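Long-range contact in sugar ABC transporter (Sugar-binding protein) (Bacillus halodurans, PDB 4YO7), which binds myo-inositol between its two lobes and probably serves as the solute-binding component of a sugar ABC transporter: residues Q45-V50 with E77-D82. Numbering follows the deposited sequence.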
loop_
_atom_site.group_PDB
_atom_site.type_symbol
_atom_site.label_atom_id
_atom_site.label_comp_id
_atom_site.label_asym_id
_atom_site.label_seq_id
_atom_site.Cartn_x
_atom_site.Cartn_y
_atom_site.Cartn_z
ATOM N N GLN A 45 -16.688 -27.452 -8.874
ATOM C CA GLN A 45 -16.522 -26.091 -8.368
ATOM C C GLN A 45 -15.043 -25.784 -8.327
ATOM O O GLN A 45 -14.246 -26.631 -7.941
ATOM C CB GLN A 45 -17.099 -25.927 -6.962
ATOM C CG GLN A 45 -18.572 -25.876 -6.889
ATOM C CD GLN A 45 -19.117 -24.617 -7.501
ATOM O OE1 GLN A 45 -19.567 -24.630 -8.638
ATOM N NE2 GLN A 45 -19.082 -23.512 -6.747
ATOM N N LYS A 46 -14.683 -24.578 -8.745
ATOM C CA LYS A 46 -13.297 -24.130 -8.677
ATOM C C LYS A 46 -13.069 -23.393 -7.356
ATOM O O LYS A 46 -14.004 -22.980 -6.710
ATOM C CB LYS A 46 -12.958 -23.251 -9.872
ATOM C CG LYS A 46 -12.750 -24.080 -11.137
ATOM C CD LYS A 46 -12.313 -23.263 -12.297
ATOM C CE LYS A 46 -12.611 -23.977 -13.615
ATOM N NZ LYS A 46 -11.964 -25.293 -13.672
ATOM N N VAL A 47 -11.812 -23.308 -6.940
ATOM C CA VAL A 47 -11.479 -22.741 -5.641
ATOM C C VAL A 47 -10.315 -21.802 -5.817
ATOM O O VAL A 47 -9.331 -22.156 -6.444
ATOM C CB VAL A 47 -11.099 -23.834 -4.607
ATOM C CG1 VAL A 47 -10.817 -23.221 -3.229
ATOM C CG2 VAL A 47 -12.219 -24.874 -4.495
ATOM N N ILE A 48 -10.419 -20.623 -5.222
ATOM C CA ILE A 48 -9.307 -19.696 -5.158
ATOM C C ILE A 48 -8.948 -19.452 -3.703
ATOM O O ILE A 48 -9.815 -19.130 -2.903
ATOM C CB ILE A 48 -9.630 -18.382 -5.874
ATOM C CG1 ILE A 48 -9.684 -18.643 -7.381
ATOM C CG2 ILE A 48 -8.577 -17.305 -5.580
ATOM C CD1 ILE A 48 -10.186 -17.483 -8.222
ATOM N N GLY A 49 -7.659 -19.594 -3.390
ATOM C CA GLY A 49 -7.167 -19.327 -2.050
ATOM C C GLY A 49 -6.532 -17.949 -2.011
ATOM O O GLY A 49 -5.734 -17.633 -2.857
ATOM N N VAL A 50 -6.899 -17.147 -1.019
ATOM C CA VAL A 50 -6.372 -15.796 -0.863
ATOM C C VAL A 50 -5.719 -15.657 0.498
ATOM O O VAL A 50 -6.310 -16.048 1.501
ATOM C CB VAL A 50 -7.492 -14.771 -0.985
ATOM C CG1 VAL A 50 -6.979 -13.328 -0.894
ATOM C CG2 VAL A 50 -8.207 -14.991 -2.291
ATOM N N GLU A 77 -15.482 -21.127 -5.300
ATOM C CA GLU A 77 -15.412 -20.898 -3.866
ATOM C C GLU A 77 -14.149 -20.099 -3.575
ATOM O O GLU A 77 -13.120 -20.375 -4.159
ATOM C CB GLU A 77 -15.353 -22.215 -3.094
ATOM C CG GLU A 77 -16.372 -23.226 -3.538
ATOM C CD GLU A 77 -17.799 -22.772 -3.273
ATOM O OE1 GLU A 77 -18.002 -21.977 -2.331
ATOM O OE2 GLU A 77 -18.714 -23.211 -4.008
ATOM N N PHE A 78 -14.230 -19.137 -2.671
ATOM C CA PHE A 78 -13.027 -18.394 -2.254
ATOM C C PHE A 78 -12.689 -18.650 -0.795
ATOM O O PHE A 78 -13.574 -18.703 0.052
ATOM C CB PHE A 78 -13.214 -16.890 -2.479
ATOM C CG PHE A 78 -13.234 -16.502 -3.927
ATOM C CD1 PHE A 78 -14.336 -16.768 -4.710
ATOM C CD2 PHE A 78 -12.143 -15.887 -4.504
ATOM C CE1 PHE A 78 -14.346 -16.421 -6.039
ATOM C CE2 PHE A 78 -12.161 -15.537 -5.837
ATOM C CZ PHE A 78 -13.258 -15.800 -6.591
ATOM N N ILE A 79 -11.403 -18.832 -0.501
ATOM C CA ILE A 79 -10.933 -18.942 0.876
ATOM C C ILE A 79 -10.171 -17.673 1.177
ATOM O O ILE A 79 -9.087 -17.472 0.650
ATOM C CB ILE A 79 -10.015 -20.156 1.100
ATOM C CG1 ILE A 79 -10.730 -21.451 0.697
ATOM C CG2 ILE A 79 -9.590 -20.244 2.558
ATOM C CD1 ILE A 79 -9.778 -22.616 0.548
ATOM N N PHE A 80 -10.758 -16.805 2.002
ATOM C CA PHE A 80 -10.138 -15.517 2.345
ATOM C C PHE A 80 -9.441 -15.630 3.687
ATOM O O PHE A 80 -10.083 -15.590 4.736
ATOM C CB PHE A 80 -11.177 -14.386 2.370
ATOM C CG PHE A 80 -11.552 -13.896 1.008
ATOM C CD1 PHE A 80 -12.772 -14.244 0.449
ATOM C CD2 PHE A 80 -10.656 -13.127 0.255
ATOM C CE1 PHE A 80 -13.114 -13.810 -0.812
ATOM C CE2 PHE A 80 -11.007 -12.696 -1.026
ATOM C CZ PHE A 80 -12.246 -13.048 -1.544
ATOM N N SER A 81 -8.122 -15.753 3.642
ATOM C CA SER A 81 -7.299 -15.929 4.829
ATOM C C SER A 81 -6.480 -14.677 5.122
ATOM O O SER A 81 -6.186 -13.891 4.227
ATOM C CB SER A 81 -6.339 -17.117 4.653
ATOM O OG SER A 81 -7.079 -18.317 4.446
ATOM N N ASP A 82 -6.131 -14.519 6.389
ATOM C CA ASP A 82 -5.435 -13.346 6.916
ATOM C C ASP A 82 -4.169 -13.838 7.621
ATOM O O ASP A 82 -4.249 -14.614 8.567
ATOM C CB ASP A 82 -6.365 -12.597 7.888
ATOM C CG ASP A 82 -5.714 -11.420 8.585
ATOM O OD1 ASP A 82 -4.546 -11.068 8.329
ATOM O OD2 ASP A 82 -6.434 -10.810 9.408
#
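Phe78 and Ile48 stand side by side on one face of the sheet, the isoleucine fitting against one flank of the ring: Ile48 CD1 lies 3.7 Å from Phe78 CE2, and CB and CG2 fill in along CD2 and CE2. With CG anti to its carbonyl carbon (chi1 -70°), Phe78 leans its ring toward Ile48. The same fit recurs two residues on, where the fork of Val50 meets the Phe80 ring, CB 3.8 Å from CD2 and CG2 equally near CE2. The other face is shallower: Val47 CG1 touches Ile79 CD1 at 4.0 Å, and Gly49, paired with Ile79, puts no side chain on this face. Five backbone bonds join the parallel strands, Ile48 giving N-H to Glu77 O and taking that of Ile79 on its own O. At the exposed start of the strands Gln45 NE2 reaches Glu77 OE2 (2.8 Å) on the anti side of the carboxylate, lifted 31° from its plane. Were Phe78 cut back to an alanine, a gap would probably open beside Ile48, depriving its CD1 of the ring on the adjacent strand. The pair closes the right-handed beta-alpha-beta crossover through helix 57-70, with 76-82 outermost in the parallel sheet and 46-52 flanked by 104-107. Helices 57-70 and 284-299 cover the phenylalanine face, the former meeting Val50 and Phe80, while helix 87-100 packs on Ile79 from the other side.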